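Local coordinates for 4-hydroxy-tetrahydrodipicolinate synthase (Methanocaldococcus jannaschii DSM 2661, PDB 2YXG), which probably catalyses the condensation of pyruvate with (S)-aspartate-beta-semialdehyde to 4-hydroxy-tetrahydrodipicolinate in lysine biosynthesis, at residues Val200-Ala205 against Lys210-Met215; Val216-Ala219 against Glu225-Arg228; Glu25-Leu30 against Ser36-Val41. All coordinates share one frame; numbering follows the deposited sequence.

Interaction 1. Residues Val200-Ala205 against Lys210-Met215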
ATOM      1  N   VAL A 200     -26.805   1.795  -3.774  1.00 20.22           N
ATOM      2  CA  VAL A 200     -25.566   1.636  -4.491  1.00 19.94           C
ATOM      3  C   VAL A 200     -25.653   2.375  -5.808  1.00 20.32           C
ATOM      4  O   VAL A 200     -26.743   2.520  -6.382  1.00 19.71           O
ATOM      5  CB  VAL A 200     -25.249   0.084  -4.719  1.00 21.16           C
ATOM      6  CG1 VAL A 200     -26.457  -0.634  -5.302  1.00 20.23           C
ATOM      7  CG2 VAL A 200     -23.966  -0.176  -5.587  1.00 16.59           C
ATOM      8  N   ILE A 201     -24.491   2.864  -6.250  1.00 19.46           N
ATOM      9  CA  ILE A 201     -24.314   3.304  -7.602  1.00 18.88           C
ATOM     10  C   ILE A 201     -23.456   2.210  -8.229  1.00 19.29           C
ATOM     11  O   ILE A 201     -22.343   1.960  -7.798  1.00 18.51           O
ATOM     12  CB  ILE A 201     -23.733   4.727  -7.716  1.00 18.28           C
ATOM     13  CG1 ILE A 201     -24.805   5.722  -7.251  1.00 18.01           C
ATOM     14  CG2 ILE A 201     -23.295   5.002  -9.210  1.00 17.18           C
ATOM     15  CD1 ILE A 201     -24.309   7.130  -6.934  1.00 20.18           C
ATOM     16  N   SER A 202     -24.014   1.564  -9.237  1.00 19.80           N
ATOM     17  CA  SER A 202     -23.586   0.237  -9.624  1.00 20.91           C
ATOM     18  C   SER A 202     -23.164   0.124 -11.108  1.00 21.02           C
ATOM     19  O   SER A 202     -23.820   0.652 -12.006  1.00 20.19           O
ATOM     20  CB  SER A 202     -24.750  -0.740  -9.331  1.00 21.02           C
ATOM     21  OG  SER A 202     -24.562  -2.010  -9.901  1.00 20.81           O
ATOM     22  N   VAL A 203     -22.108  -0.652 -11.335  1.00 19.52           N
ATOM     23  CA  VAL A 203     -21.724  -1.078 -12.657  1.00 19.29           C
ATOM     24  C   VAL A 203     -22.570  -2.302 -13.098  1.00 19.58           C
ATOM     25  O   VAL A 203     -23.171  -2.298 -14.164  1.00 19.19           O
ATOM     26  CB  VAL A 203     -20.233  -1.396 -12.620  1.00 19.47           C
ATOM     27  CG1 VAL A 203     -19.770  -1.963 -13.909  1.00 17.64           C
ATOM     28  CG2 VAL A 203     -19.465  -0.105 -12.230  1.00 19.70           C
ATOM     29  N   VAL A 204     -22.607  -3.348 -12.261  1.00 20.47           N
ATOM     30  CA  VAL A 204     -23.258  -4.571 -12.601  1.00 20.56           C
ATOM     31  C   VAL A 204     -24.766  -4.403 -12.777  1.00 21.49           C
ATOM     32  O   VAL A 204     -25.377  -5.178 -13.499  1.00 23.67           O
ATOM     33  CB  VAL A 204     -22.915  -5.710 -11.604  1.00 21.78           C
ATOM     34  CG1 VAL A 204     -23.736  -5.620 -10.305  1.00 19.95           C
ATOM     35  CG2 VAL A 204     -23.171  -7.079 -12.281  1.00 22.81           C
ATOM     36  N   ALA A 205     -25.402  -3.395 -12.165  1.00 21.53           N
ATOM     37  CA  ALA A 205     -26.854  -3.204 -12.418  1.00 21.05           C
ATOM     38  C   ALA A 205     -27.139  -2.855 -13.881  1.00 22.01           C
ATOM     39  O   ALA A 205     -28.294  -2.916 -14.321  1.00 23.19           O
ATOM     40  CB  ALA A 205     -27.507  -2.181 -11.450  1.00 19.47           C
ATOM     41  N   LYS A 210     -32.617  -6.269 -12.616  1.00 27.90           N
ATOM     42  CA  LYS A 210     -33.721  -6.779 -11.806  1.00 30.01           C
ATOM     43  C   LYS A 210     -33.232  -7.526 -10.560  1.00 28.66           C
ATOM     44  O   LYS A 210     -33.770  -7.370  -9.456  1.00 28.44           O
ATOM     45  CB  LYS A 210     -34.673  -7.635 -12.652  1.00 29.44           C
ATOM     46  CG  LYS A 210     -35.882  -8.145 -11.903  1.00 32.53           C
ATOM     47  CD  LYS A 210     -36.890  -8.804 -12.889  1.00 35.48           C
ATOM     48  CE  LYS A 210     -37.856  -9.813 -12.200  1.00 42.41           C
ATOM     49  NZ  LYS A 210     -38.445 -10.760 -13.230  1.00 45.43           N
ATOM     50  N   GLU A 211     -32.167  -8.297 -10.747  1.00 28.51           N
ATOM     51  CA  GLU A 211     -31.563  -9.057  -9.678  1.00 27.44           C
ATOM     52  C   GLU A 211     -30.911  -8.166  -8.619  1.00 27.15           C
ATOM     53  O   GLU A 211     -31.117  -8.352  -7.406  1.00 27.42           O
ATOM     54  CB  GLU A 211     -30.568 -10.037 -10.289  1.00 28.03           C
ATOM     55  CG  GLU A 211     -31.203 -11.072 -11.250  1.00 28.51           C
ATOM     56  CD  GLU A 211     -31.412 -10.577 -12.700  1.00 33.01           C
ATOM     57  OE1 GLU A 211     -31.354  -9.352 -13.023  1.00 32.75           O
ATOM     58  OE2 GLU A 211     -31.687 -11.450 -13.551  1.00 37.12           O
ATOM     59  N   PHE A 212     -30.131  -7.189  -9.071  1.00 26.36           N
ATOM     60  CA  PHE A 212     -29.535  -6.245  -8.144  1.00 25.86           C
ATOM     61  C   PHE A 212     -30.563  -5.435  -7.340  1.00 23.87           C
ATOM     62  O   PHE A 212     -30.444  -5.362  -6.151  1.00 23.32           O
ATOM     63  CB  PHE A 212     -28.533  -5.319  -8.856  1.00 27.02           C
ATOM     64  CG  PHE A 212     -27.231  -5.188  -8.110  1.00 27.72           C
ATOM     65  CD1 PHE A 212     -26.499  -6.342  -7.773  1.00 29.63           C
ATOM     66  CD2 PHE A 212     -26.766  -3.945  -7.692  1.00 29.16           C
ATOM     67  CE1 PHE A 212     -25.318  -6.263  -7.046  1.00 29.28           C
ATOM     68  CE2 PHE A 212     -25.562  -3.855  -6.952  1.00 27.72           C
ATOM     69  CZ  PHE A 212     -24.852  -5.021  -6.642  1.00 27.00           C
ATOM     70  N   VAL A 213     -31.566  -4.858  -7.991  1.00 21.69           N
ATOM     71  CA  VAL A 213     -32.663  -4.192  -7.284  1.00 22.05           C
ATOM     72  C   VAL A 213     -33.271  -5.088  -6.216  1.00 23.25           C
ATOM     73  O   VAL A 213     -33.535  -4.670  -5.075  1.00 23.42           O
ATOM     74  CB  VAL A 213     -33.779  -3.734  -8.268  1.00 22.11           C
ATOM     75  CG1 VAL A 213     -35.119  -3.555  -7.538  1.00 20.47           C
ATOM     76  CG2 VAL A 213     -33.295  -2.487  -9.079  1.00 19.97           C
ATOM     77  N   GLU A 214     -33.500  -6.335  -6.562  1.00 23.72           N
ATOM     78  CA  GLU A 214     -34.147  -7.142  -5.577  1.00 26.87           C
ATOM     79  C   GLU A 214     -33.185  -7.533  -4.437  1.00 24.44           C
ATOM     80  O   GLU A 214     -33.605  -7.555  -3.268  1.00 22.72           O
ATOM     81  CB  GLU A 214     -34.955  -8.268  -6.222  1.00 26.82           C
ATOM     82  CG  GLU A 214     -34.256  -9.519  -6.531  1.00 31.64           C
ATOM     83  CD  GLU A 214     -35.293 -10.673  -6.877  1.00 35.32           C
ATOM     84  OE1 GLU A 214     -36.019 -10.535  -7.946  1.00 38.88           O
ATOM     85  OE2 GLU A 214     -35.372 -11.673  -6.059  1.00 41.47           O
ATOM     86  N   MET A 215     -31.885  -7.706  -4.741  1.00 22.88           N
ATOM     87  CA  MET A 215     -30.925  -8.031  -3.671  1.00 22.39           C
ATOM     88  C   MET A 215     -30.862  -6.849  -2.692  1.00 21.67           C
ATOM     89  O   MET A 215     -30.886  -7.029  -1.484  1.00 21.03           O
ATOM     90  CB  MET A 215     -29.511  -8.251  -4.235  1.00 22.64           C
ATOM     91  CG  MET A 215     -28.459  -8.626  -3.150  1.00 22.44           C
ATOM     92  SD  MET A 215     -26.796  -8.471  -3.810  1.00 26.93           S
ATOM     93  CE  MET A 215     -26.599  -6.681  -3.620  1.00 24.00           C
TER
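The ring of Phe212 takes a serine hydroxyl as well as methyl groups against it: OG of Ser202 lies obliquely 3.6 Å from CE2, on the same side of the ring plane as Val204. The setting is the last strand of the TIM barrel, 199-202, and the helix 209-221 that follows and packs outside it. On that strand the CB atoms of Val200 and Ser202 point toward the helix, whereas Ile201, predicted to bind pyruvate, points away. Phe212 makes every cross-contact from the helix. Its CG sits near an eclipsed position, chi1 -133°, an orientation that directs the ring into the loop end of the strand. Val204 CG1 then lies over one face, 3.8 Å from the ring centroid and 14° off the normal, a CH-pi contact displaced toward the rim. Val200 CG1 approaches CE2 obliquely from the other side of the plane, at 3.7 Å. Back on the side of Val204, Ala205 CB meets Phe212 CB at 4.2 Å. Leu234 of helix 224-240 also touches Phe212. The hydroxyl beside the ring does not depend on the ring for polar partners. Asp186 OD1 hydrogen-bonds to it, while OD2 of the same carboxylate bonds Val204 N. An ST motif supplies the second bond to the serine, with Ala205 N donating to Ser202 OG over 2.8 Å.

Interaction 2. Residues Val216-Ala219 against Glu225-Arg228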
ATOM      1  N   VAL A 216     -30.791  -5.642  -3.249  1.00 20.36           N
ATOM      2  CA  VAL A 216     -30.758  -4.419  -2.487  1.00 20.91           C
ATOM      3  C   VAL A 216     -32.011  -4.187  -1.634  1.00 21.02           C
ATOM      4  O   VAL A 216     -31.913  -3.880  -0.471  1.00 19.49           O
ATOM      5  CB  VAL A 216     -30.384  -3.213  -3.435  1.00 20.12           C
ATOM      6  CG1 VAL A 216     -30.487  -1.882  -2.729  1.00 20.40           C
ATOM      7  CG2 VAL A 216     -28.927  -3.380  -3.873  1.00 20.20           C
ATOM      8  N   ASN A 217     -33.192  -4.373  -2.216  1.00 23.11           N
ATOM      9  CA  ASN A 217     -34.451  -4.303  -1.443  1.00 23.78           C
ATOM     10  C   ASN A 217     -34.466  -5.311  -0.302  1.00 24.23           C
ATOM     11  O   ASN A 217     -34.934  -4.981   0.796  1.00 23.68           O
ATOM     12  CB  ASN A 217     -35.668  -4.504  -2.338  1.00 23.34           C
ATOM     13  CG  ASN A 217     -35.982  -3.277  -3.183  1.00 26.94           C
ATOM     14  OD1 ASN A 217     -35.599  -2.155  -2.846  1.00 29.09           O
ATOM     15  ND2 ASN A 217     -36.685  -3.488  -4.286  1.00 27.61           N
ATOM     16  N   TYR A 218     -33.946  -6.530  -0.527  1.00 24.74           N
ATOM     17  CA  TYR A 218     -33.858  -7.492   0.614  1.00 26.29           C
ATOM     18  C   TYR A 218     -32.929  -6.975   1.714  1.00 26.99           C
ATOM     19  O   TYR A 218     -33.262  -7.040   2.898  1.00 28.24           O
ATOM     20  CB  TYR A 218     -33.360  -8.891   0.197  1.00 26.52           C
ATOM     21  CG  TYR A 218     -34.359  -9.726  -0.530  1.00 27.62           C
ATOM     22  CD1 TYR A 218     -35.670  -9.864  -0.055  1.00 26.28           C
ATOM     23  CD2 TYR A 218     -33.988 -10.410  -1.704  1.00 28.00           C
ATOM     24  CE1 TYR A 218     -36.601 -10.639  -0.753  1.00 27.72           C
ATOM     25  CE2 TYR A 218     -34.900 -11.203  -2.400  1.00 26.92           C
ATOM     26  CZ  TYR A 218     -36.198 -11.324  -1.936  1.00 28.83           C
ATOM     27  OH  TYR A 218     -37.101 -12.147  -2.650  1.00 31.03           O
ATOM     28  N   ALA A 219     -31.742  -6.507   1.316  1.00 26.96           N
ATOM     29  CA  ALA A 219     -30.791  -5.977   2.274  1.00 28.53           C
ATOM     30  C   ALA A 219     -31.360  -4.731   2.974  1.00 29.53           C
ATOM     31  O   ALA A 219     -31.148  -4.566   4.179  1.00 30.51           O
ATOM     32  CB  ALA A 219     -29.428  -5.677   1.605  1.00 26.73           C
ATOM     33  N   GLU A 225     -30.467 -13.149   4.672  1.00 31.06           N
ATOM     34  CA  GLU A 225     -30.540 -14.489   4.098  1.00 30.78           C
ATOM     35  C   GLU A 225     -30.870 -14.422   2.598  1.00 29.94           C
ATOM     36  O   GLU A 225     -30.185 -15.028   1.788  1.00 29.77           O
ATOM     37  CB  GLU A 225     -31.576 -15.345   4.822  1.00 31.06           C
ATOM     38  CG  GLU A 225     -31.578 -16.793   4.368  1.00 35.16           C
ATOM     39  CD  GLU A 225     -30.383 -17.598   4.897  1.00 41.87           C
ATOM     40  OE1 GLU A 225     -29.580 -17.052   5.708  1.00 43.88           O
ATOM     41  OE2 GLU A 225     -30.241 -18.787   4.499  1.00 43.66           O
ATOM     42  N   LYS A 226     -31.906 -13.684   2.221  1.00 28.62           N
ATOM     43  CA  LYS A 226     -32.207 -13.575   0.802  1.00 29.94           C
ATOM     44  C   LYS A 226     -31.292 -12.614  -0.017  1.00 27.17           C
ATOM     45  O   LYS A 226     -31.072 -12.868  -1.216  1.00 26.54           O
ATOM     46  CB  LYS A 226     -33.691 -13.314   0.585  1.00 30.34           C
ATOM     47  CG  LYS A 226     -34.518 -14.405   1.288  1.00 34.65           C
ATOM     48  CD  LYS A 226     -36.037 -14.184   1.274  1.00 38.02           C
ATOM     49  CE  LYS A 226     -36.655 -14.413  -0.126  1.00 48.47           C
ATOM     50  NZ  LYS A 226     -35.872 -15.358  -1.035  1.00 50.19           N
ATOM     51  N   ALA A 227     -30.773 -11.551   0.621  1.00 25.17           N
ATOM     52  CA  ALA A 227     -29.781 -10.679  -0.022  1.00 24.26           C
ATOM     53  C   ALA A 227     -28.578 -11.547  -0.374  1.00 23.29           C
ATOM     54  O   ALA A 227     -28.075 -11.471  -1.495  1.00 22.20           O
ATOM     55  CB  ALA A 227     -29.382  -9.453   0.852  1.00 23.37           C
ATOM     56  N   ARG A 228     -28.185 -12.430   0.552  1.00 22.16           N
ATOM     57  CA  ARG A 228     -26.973 -13.234   0.394  1.00 21.94           C
ATOM     58  C   ARG A 228     -27.063 -14.174  -0.779  1.00 22.20           C
ATOM     59  O   ARG A 228     -26.101 -14.393  -1.509  1.00 22.27           O
ATOM     60  CB  ARG A 228     -26.774 -14.094   1.617  1.00 22.61           C
ATOM     61  CG  ARG A 228     -25.819 -13.601   2.647  1.00 23.83           C
ATOM     62  CD  ARG A 228     -25.786 -14.675   3.746  1.00 27.87           C
ATOM     63  NE  ARG A 228     -25.874 -13.964   4.985  1.00 33.86           N
ATOM     64  CZ  ARG A 228     -26.779 -14.105   5.934  1.00 31.27           C
ATOM     65  NH1 ARG A 228     -27.705 -15.035   5.902  1.00 28.99           N
ATOM     66  NH2 ARG A 228     -26.680 -13.290   6.961  1.00 34.79           N
TER
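Tyr218 and Ala227 bring their CA atoms to 5.2 Å, the closest CA pair between 216-219 and 225-228, on helices 209-221 and 224-240, which run in roughly opposite directions as a helical hairpin. The small separation is consistent with alanines at the seam, where CB of Ala219 touches CB of Ala227 at 3.9 Å. CB of Tyr218 stands 3.7 Å from the backbone N of Ala227. Farther out, the tyrosine ring lies flat beneath Lys226. Tyr218 CG is anti to the carbonyl carbon (chi1 -75°), which lays the ring alongside the second helix, and Lys226 CB stands over its centre, 3.7 Å from the centroid and only 10° off the normal, a CH-pi contact. The lysine then bends at chi3 and chi4, so that CE follows the ring outward to 3.4 Å from Tyr218 OH. NZ is 3.8 Å from that hydroxyl, too far to count as a bond. With an alanine at Tyr218 the CB contact to Ala227 could persist, but loss of the ring would probably open a gap under Lys226 and leave its chain free to turn. On another side of the second helix, Arg228 NH1 forms a salt bridge with Glu225 OE1, while its NE bonds Ala194 O of a neighbouring subunit. Within the same chain, Ile193 packs on Ala219 and Leu190 on Ala227. The join between barrel and C-terminal helices therefore relies on small-residue apposition and methylene-to-ring packing, with no charge pair between the two helices here: the salt bridge lies within 225-228, and Lys226 meets the ring through its carbon chain.

Interaction 3. Residues Glu25-Leu30 against Ser36-Val41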
ATOM      1  N   GLU A  25     -32.740   3.114 -25.311  1.00 26.64           N
ATOM      2  CA  GLU A  25     -33.063   1.736 -25.131  1.00 26.65           C
ATOM      3  C   GLU A  25     -32.442   1.181 -23.842  1.00 25.81           C
ATOM      4  O   GLU A  25     -33.109   0.447 -23.086  1.00 24.47           O
ATOM      5  CB  GLU A  25     -32.655   0.966 -26.398  1.00 26.95           C
ATOM      6  CG  GLU A  25     -32.031  -0.389 -26.150  1.00 29.57           C
ATOM      7  CD  GLU A  25     -31.922  -1.290 -27.399  1.00 31.37           C
ATOM      8  OE1 GLU A  25     -31.769  -0.786 -28.560  1.00 34.60           O
ATOM      9  OE2 GLU A  25     -31.984  -2.527 -27.177  1.00 36.29           O
ATOM     10  N   ASN A  26     -31.194   1.565 -23.541  1.00 25.59           N
ATOM     11  CA  ASN A  26     -30.594   1.135 -22.233  1.00 24.96           C
ATOM     12  C   ASN A  26     -31.351   1.728 -21.056  1.00 23.95           C
ATOM     13  O   ASN A  26     -31.680   1.048 -20.095  1.00 22.61           O
ATOM     14  CB  ASN A  26     -29.119   1.502 -22.114  1.00 24.48           C
ATOM     15  CG  ASN A  26     -28.251   0.684 -22.972  1.00 25.81           C
ATOM     16  OD1 ASN A  26     -28.634  -0.381 -23.399  1.00 24.25           O
ATOM     17  ND2 ASN A  26     -27.038   1.182 -23.240  1.00 27.64           N
ATOM     18  N   ILE A  27     -31.649   3.014 -21.164  1.00 24.71           N
ATOM     19  CA  ILE A  27     -32.415   3.686 -20.108  1.00 25.04           C
ATOM     20  C   ILE A  27     -33.734   3.019 -19.798  1.00 24.73           C
ATOM     21  O   ILE A  27     -34.015   2.678 -18.635  1.00 25.12           O
ATOM     22  CB  ILE A  27     -32.606   5.158 -20.409  1.00 25.04           C
ATOM     23  CG1 ILE A  27     -31.209   5.809 -20.406  1.00 26.86           C
ATOM     24  CG2 ILE A  27     -33.509   5.813 -19.327  1.00 25.11           C
ATOM     25  CD1 ILE A  27     -31.150   7.257 -20.798  1.00 25.09           C
ATOM     26  N   ASN A  28     -34.537   2.799 -20.820  1.00 24.89           N
ATOM     27  CA  ASN A  28     -35.838   2.115 -20.608  1.00 25.38           C
ATOM     28  C   ASN A  28     -35.698   0.693 -20.104  1.00 24.79           C
ATOM     29  O   ASN A  28     -36.503   0.258 -19.270  1.00 26.60           O
ATOM     30  CB  ASN A  28     -36.642   2.111 -21.915  1.00 24.91           C
ATOM     31  CG  ASN A  28     -37.169   3.454 -22.245  1.00 27.07           C
ATOM     32  OD1 ASN A  28     -37.161   3.866 -23.410  1.00 27.95           O
ATOM     33  ND2 ASN A  28     -37.641   4.177 -21.216  1.00 25.33           N
ATOM     34  N   PHE A  29     -34.696  -0.043 -20.595  1.00 24.14           N
ATOM     35  CA  PHE A  29     -34.390  -1.351 -20.019  1.00 24.75           C
ATOM     36  C   PHE A  29     -34.180  -1.307 -18.484  1.00 24.65           C
ATOM     37  O   PHE A  29     -34.709  -2.118 -17.759  1.00 25.20           O
ATOM     38  CB  PHE A  29     -33.180  -1.992 -20.693  1.00 24.96           C
ATOM     39  CG  PHE A  29     -32.733  -3.285 -20.056  1.00 27.55           C
ATOM     40  CD1 PHE A  29     -33.535  -4.437 -20.116  1.00 30.71           C
ATOM     41  CD2 PHE A  29     -31.493  -3.375 -19.434  1.00 30.38           C
ATOM     42  CE1 PHE A  29     -33.087  -5.707 -19.544  1.00 30.07           C
ATOM     43  CE2 PHE A  29     -31.030  -4.599 -18.877  1.00 31.83           C
ATOM     44  CZ  PHE A  29     -31.837  -5.768 -18.930  1.00 29.05           C
ATOM     45  N   LEU A  30     -33.417  -0.346 -17.999  1.00 24.94           N
ATOM     46  CA  LEU A  30     -33.129  -0.278 -16.567  1.00 24.92           C
ATOM     47  C   LEU A  30     -34.357   0.182 -15.781  1.00 24.94           C
ATOM     48  O   LEU A  30     -34.655  -0.333 -14.690  1.00 24.53           O
ATOM     49  CB  LEU A  30     -31.983   0.676 -16.361  1.00 24.47           C
ATOM     50  CG  LEU A  30     -30.726   0.299 -17.165  1.00 26.44           C
ATOM     51  CD1 LEU A  30     -29.661   1.447 -17.176  1.00 22.60           C
ATOM     52  CD2 LEU A  30     -30.092  -1.054 -16.674  1.00 23.77           C
ATOM     53  N   SER A  36     -33.876   2.709  -9.110  1.00 24.50           N
ATOM     54  CA  SER A  36     -34.344   3.988  -8.494  1.00 24.44           C
ATOM     55  C   SER A  36     -33.978   5.250  -9.282  1.00 24.51           C
ATOM     56  O   SER A  36     -34.609   6.309  -9.146  1.00 25.65           O
ATOM     57  CB  SER A  36     -33.758   4.167  -7.105  1.00 23.72           C
ATOM     58  OG  SER A  36     -34.200   3.156  -6.265  1.00 26.86           O
ATOM     59  N   GLY A  37     -32.928   5.153 -10.067  1.00 24.24           N
ATOM     60  CA  GLY A  37     -32.394   6.301 -10.754  1.00 24.16           C
ATOM     61  C   GLY A  37     -31.222   5.893 -11.635  1.00 24.94           C
ATOM     62  O   GLY A  37     -30.791   4.723 -11.635  1.00 22.87           O
ATOM     63  N   ILE A  38     -30.719   6.882 -12.372  1.00 24.14           N
ATOM     64  CA  ILE A  38     -29.672   6.688 -13.335  1.00 24.86           C
ATOM     65  C   ILE A  38     -28.557   7.714 -13.101  1.00 24.40           C
ATOM     66  O   ILE A  38     -28.817   8.891 -12.930  1.00 24.31           O
ATOM     67  CB  ILE A  38     -30.271   6.776 -14.777  1.00 25.02           C
ATOM     68  CG1 ILE A  38     -31.166   5.530 -14.996  1.00 25.41           C
ATOM     69  CG2 ILE A  38     -29.181   6.941 -15.839  1.00 22.03           C
ATOM     70  CD1 ILE A  38     -31.517   5.192 -16.440  1.00 27.02           C
ATOM     71  N   VAL A  39     -27.323   7.225 -13.103  1.00 23.48           N
ATOM     72  CA  VAL A  39     -26.158   8.048 -13.043  1.00 22.82           C
ATOM     73  C   VAL A  39     -25.556   8.218 -14.457  1.00 23.04           C
ATOM     74  O   VAL A  39     -25.029   7.252 -15.024  1.00 22.37           O
ATOM     75  CB  VAL A  39     -25.137   7.477 -12.029  1.00 22.93           C
ATOM     76  CG1 VAL A  39     -23.967   8.409 -11.870  1.00 22.31           C
ATOM     77  CG2 VAL A  39     -25.807   7.227 -10.685  1.00 22.64           C
ATOM     78  N   ALA A  40     -25.643   9.440 -15.017  1.00 22.95           N
ATOM     79  CA  ALA A  40     -25.131   9.690 -16.371  1.00 23.26           C
ATOM     80  C   ALA A  40     -23.753  10.298 -16.378  1.00 23.57           C
ATOM     81  O   ALA A  40     -23.435  11.185 -15.568  1.00 22.84           O
ATOM     82  CB  ALA A  40     -26.089  10.612 -17.193  1.00 23.61           C
ATOM     83  N   VAL A  41     -22.964   9.851 -17.361  1.00 24.13           N
ATOM     84  CA  VAL A  41     -21.647  10.403 -17.650  1.00 23.54           C
ATOM     85  C   VAL A  41     -20.727  10.492 -16.402  1.00 23.73           C
ATOM     86  O   VAL A  41     -20.126  11.545 -16.155  1.00 24.90           O
ATOM     87  CB  VAL A  41     -21.718  11.784 -18.414  1.00 24.06           C
ATOM     88  CG1 VAL A  41     -22.434  11.663 -19.748  1.00 22.21           C
ATOM     89  CG2 VAL A  41     -22.359  12.869 -17.602  1.00 22.73           C
TER
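Ile38 is extended toward the helix by two torsions: CG1 is anti to the carbonyl carbon (chi1 -69°) and CD1 continues outward almost fully extended (chi2 -163°). Ile27 answers with its branch methyl, CG2 anti to its backbone N and turned to face the strand. The two side chains cross at about a right angle, and CD1 of Ile38 ends 3.6 Å from CG2 of Ile27. The same CD1 also lies 4.0 Å from CG1 and 4.1 Å from CB of Ile27, so one methyl rests against the branch point of the other isoleucine. Leu30 adds CD1 at 4.2 Å from this methyl. A single terminal carbon is thus the point at which the strand meets two positions a helical turn apart, while the nearest backbone approach, CA of Ile27 to CA of Ile38, stays at 7.9 Å. Helix and strand meet through side chains alone, Ile38 from the strand against Ile27 and Leu30 from the helix. The elements are helix 20-32 and strand 37-40, the first helix and second strand of the TIM barrel, so the contact belongs to the beta-alpha-beta unit that starts at strand 4-7. Backbone hydrogen bonds between Val39 and Pro7, and between Ser36, just before the strand, and Val5 link this edge to strand 4-7. Around the contact, Val66 of helix 52-66 touches Ile27, and Leu30 meets Pro7 and Pro209. With three buried aliphatic side chains and no polar atom among the touching groups, the association rests on shape and the exclusion of water, and has no directional bond to fix it.

Interactions 1 and 3 are buried contacts about 11 Å from the centre of the chain, each pressing an outer helix onto a strand of the same barrel; interaction 2 lies farther out, at about 20 Å, and is only partly buried. Interactions 1 and 2 share helix 209-221 and touch directly, with Met215 CG 3.3 Å from Ala227 O. Interactions 1 and 3 meet both inside the barrel, where Ile201 packs on Val39, and outside it, through Ala205 and Leu30. Chemistry follows position: purely aliphatic in interaction 3, aromatic with one satisfied hydroxyl in interaction 1, and aromatic beside a charged chain in interaction 2, which does not touch interaction 3.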